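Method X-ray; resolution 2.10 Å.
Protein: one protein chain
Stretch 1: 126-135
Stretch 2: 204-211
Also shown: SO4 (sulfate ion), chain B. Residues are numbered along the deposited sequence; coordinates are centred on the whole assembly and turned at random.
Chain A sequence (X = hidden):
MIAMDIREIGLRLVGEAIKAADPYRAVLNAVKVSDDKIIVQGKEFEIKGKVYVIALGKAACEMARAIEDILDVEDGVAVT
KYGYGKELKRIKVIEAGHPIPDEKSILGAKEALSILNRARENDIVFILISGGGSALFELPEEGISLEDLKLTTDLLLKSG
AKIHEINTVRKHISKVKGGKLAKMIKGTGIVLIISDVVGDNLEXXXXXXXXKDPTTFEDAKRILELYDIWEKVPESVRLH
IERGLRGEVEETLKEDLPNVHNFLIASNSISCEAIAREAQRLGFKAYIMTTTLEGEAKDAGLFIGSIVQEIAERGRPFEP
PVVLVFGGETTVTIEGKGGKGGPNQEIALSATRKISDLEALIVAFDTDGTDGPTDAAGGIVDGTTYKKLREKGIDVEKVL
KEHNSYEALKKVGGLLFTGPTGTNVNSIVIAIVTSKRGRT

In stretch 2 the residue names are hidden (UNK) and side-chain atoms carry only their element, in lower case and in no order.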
# COMPACT_ATOMS: atom_id res chain seq x y z
N PHE A 126 -3.06 11.89 -16.35
CA PHE A 126 -2.61 10.81 -15.48
C PHE A 126 -2.82 11.23 -14.03
O PHE A 126 -2.42 12.32 -13.63
CB PHE A 126 -1.11 10.53 -15.69
CG PHE A 126 -0.82 9.59 -16.82
CD1 PHE A 126 -0.91 8.22 -16.63
CD2 PHE A 126 -0.44 10.08 -18.06
CE1 PHE A 126 -0.63 7.34 -17.68
CE2 PHE A 126 -0.16 9.21 -19.11
CZ PHE A 126 -0.25 7.84 -18.92
N ILE A 127 -3.46 10.37 -13.24
CA ILE A 127 -3.67 10.64 -11.82
C ILE A 127 -2.83 9.57 -11.13
O ILE A 127 -3.13 8.38 -11.23
CB ILE A 127 -5.15 10.47 -11.42
CG1 ILE A 127 -6.04 11.36 -12.29
CG2 ILE A 127 -5.33 10.84 -9.95
CD1 ILE A 127 -5.81 12.85 -12.09
N LEU A 128 -1.76 9.99 -10.46
CA LEU A 128 -0.85 9.06 -9.79
C LEU A 128 -1.09 9.09 -8.28
O LEU A 128 -0.81 10.08 -7.61
CB LEU A 128 0.60 9.43 -10.15
CG LEU A 128 0.86 9.64 -11.65
CD1 LEU A 128 2.33 9.95 -11.90
CD2 LEU A 128 0.45 8.39 -12.43
N ILE A 129 -1.60 7.98 -7.75
CA ILE A 129 -1.93 7.90 -6.34
C ILE A 129 -1.09 6.92 -5.51
O ILE A 129 -0.87 5.77 -5.91
CB ILE A 129 -3.42 7.54 -6.17
CG1 ILE A 129 -4.28 8.47 -7.04
CG2 ILE A 129 -3.83 7.67 -4.70
CD1 ILE A 129 -5.77 8.13 -7.04
N SER A 130 -0.63 7.38 -4.35
CA SER A 130 0.15 6.57 -3.43
C SER A 130 -0.24 6.91 -2.00
O SER A 130 -1.15 7.72 -1.78
CB SER A 130 1.66 6.77 -3.65
OG SER A 130 2.01 8.14 -3.67
N GLY A 131 0.43 6.30 -1.03
CA GLY A 131 0.11 6.53 0.37
C GLY A 131 0.22 7.96 0.86
O GLY A 131 1.07 8.72 0.41
N GLY A 132 -0.67 8.32 1.78
CA GLY A 132 -0.67 9.67 2.34
C GLY A 132 -1.45 10.71 1.56
O GLY A 132 -1.48 11.89 1.94
N GLY A 133 -2.08 10.29 0.47
CA GLY A 133 -2.84 11.21 -0.35
C GLY A 133 -3.99 11.96 0.31
O GLY A 133 -4.36 13.04 -0.15
N SER A 134 -4.55 11.41 1.39
CA SER A 134 -5.67 12.08 2.06
C SER A 134 -5.29 13.41 2.71
O SER A 134 -6.02 14.39 2.57
CB SER A 134 -6.28 11.16 3.12
OG SER A 134 -6.98 10.09 2.53
N ALA A 135 -4.17 13.43 3.42
CA ALA A 135 -3.71 14.64 4.10
C ALA A 135 -2.92 15.55 3.17
O ALA A 135 -3.03 16.78 3.25
CB ALA A 135 -2.87 14.27 5.31
N UNK A 204 -10.64 3.43 0.08
CA UNK A 204 -9.89 3.92 1.23
C UNK A 204 -8.61 4.67 0.88
O UNK A 204 -8.26 5.64 1.56
c UNK A 204 -9.55 2.75 2.17
N UNK A 205 -7.91 4.24 -0.16
CA UNK A 205 -6.66 4.87 -0.56
C UNK A 205 -6.82 6.35 -0.95
O UNK A 205 -7.48 6.67 -1.94
c UNK A 205 -5.99 4.10 -1.71
c UNK A 205 -5.10 1.78 -2.35
c UNK A 205 -4.68 4.78 -2.11
c UNK A 205 -5.72 2.65 -1.28
N UNK A 206 -6.22 7.23 -0.15
CA UNK A 206 -6.29 8.67 -0.37
C UNK A 206 -7.73 9.16 -0.34
O UNK A 206 -8.04 10.26 -0.79
c UNK A 206 -5.63 9.05 -1.69
N UNK A 207 -8.62 8.31 0.18
CA UNK A 207 -10.04 8.62 0.27
C UNK A 207 -10.75 8.55 -1.08
O UNK A 207 -11.72 9.27 -1.33
c UNK A 207 -10.25 9.99 0.91
o UNK A 207 -9.86 9.96 2.27
N UNK A 208 -10.25 7.67 -1.95
CA UNK A 208 -10.83 7.44 -3.26
C UNK A 208 -11.27 8.65 -4.07
O UNK A 208 -12.46 8.78 -4.37
N UNK A 209 -10.34 9.53 -4.45
CA UNK A 209 -10.68 10.73 -5.23
C UNK A 209 -11.11 10.42 -6.67
O UNK A 209 -11.72 11.26 -7.33
c UNK A 209 -8.90 9.51 -4.11
c UNK A 209 -8.32 10.49 -5.12
c UNK A 209 -9.39 11.55 -5.17
N UNK A 210 -10.82 9.21 -7.15
CA UNK A 210 -11.19 8.82 -8.51
C UNK A 210 -12.06 7.56 -8.59
O UNK A 210 -12.27 7.00 -9.67
c UNK A 210 -8.99 9.77 -9.32
c UNK A 210 -9.94 8.59 -9.41
o UNK A 210 -9.26 7.40 -8.98
N UNK A 211 -12.57 7.10 -7.45
CA UNK A 211 -13.42 5.92 -7.43
C UNK A 211 -14.79 6.27 -6.87
O UNK A 211 -14.95 7.25 -6.13
c UNK A 211 -12.56 5.24 -5.17
c UNK A 211 -11.52 4.28 -7.24
c UNK A 211 -12.81 4.77 -6.59
S SO4 B . -4.15 7.48 3.03
O1 SO4 B . -5.41 7.05 2.41
O2 SO4 B . -4.22 7.20 4.48
O3 SO4 B . -3.92 8.92 2.81
O4 SO4 B . -3.03 6.72 2.44

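Position 204 carries a single side-chain carbon, CB, which points away from stretch 1 and touches nothing there. One carbon and no more makes it Ala204.

Position 205 has four carbons, forked at the first, with one arm two carbons long; the carbon of the short arm lies 4.0 Å from Ile129 CG2. This is Ile205, and the contact, made by its CG2, is an apolar one between two beta-branched side chains. A purely hydrocarbon side chain suits this buried place.

At position 206 there is again one carbon, at CB, which sits 3.8 Å from Ile129 CG2 and 3.8 Å from Gly133 CA. This is Ala206. The fit is close on both sides of the contact: an ideal CB built on Gly133 would come within 2.6 Å of Ala206 CB, a clash, so the bare glycine makes room for the methyl. The backbone N of Ala206 also donates to O1 of the sulfate at 2.7 Å.

Position 207 shows one carbon followed by one oxygen, and that oxygen lies 2.9 Å from Ser134 OG. This identifies Ser207, whose OG forms with Ser134 OG a hydrogen bond between two hydroxyls in which either could be the donor.

Position 208 has no side-chain atoms and is Gly208. Phi is 42°, a value that favours glycine, and an ideal CB would clash with a side-chain carbon of position 211 at 2.5 Å. Its N donates to Ile205 O at 2.9 Å.

Three carbons at position 209 close a ring onto the backbone N, the signature of proline, and one of them lies 4.0 Å from Ile129 CD1. In Pro209 this atom is CG, giving the isoleucine a compact apolar neighbour.

Position 210 has a carbon bearing one oxygen and one carbon; the outer carbon packs 3.9 Å from Ile127 CG2, and the oxygen lies 4.1 Å from Ile129 CD1. The fork of unlike atoms gives Thr210. Both branches, CG2 and OG1, therefore face the strand's isoleucines, and the hydroxyl can be buried here because it is hydrogen-bonded elsewhere in the structure.

Position 211 has one carbon carrying two more, hence Val211; it is out of reach of stretch 1.

The contact therefore joins apolar packing along the strand, centred on Ile129, to a polar end where the two serine hydroxyls pair. Beside that end the sulfate, probably from the crystallisation liquor, bridges the stretches: besides Ala206 N, it accepts from Gly132 N to O4 and from Ser134 N to O3, both at 2.9 Å.

Stretch 2, residues 204-211: AIASGPTV
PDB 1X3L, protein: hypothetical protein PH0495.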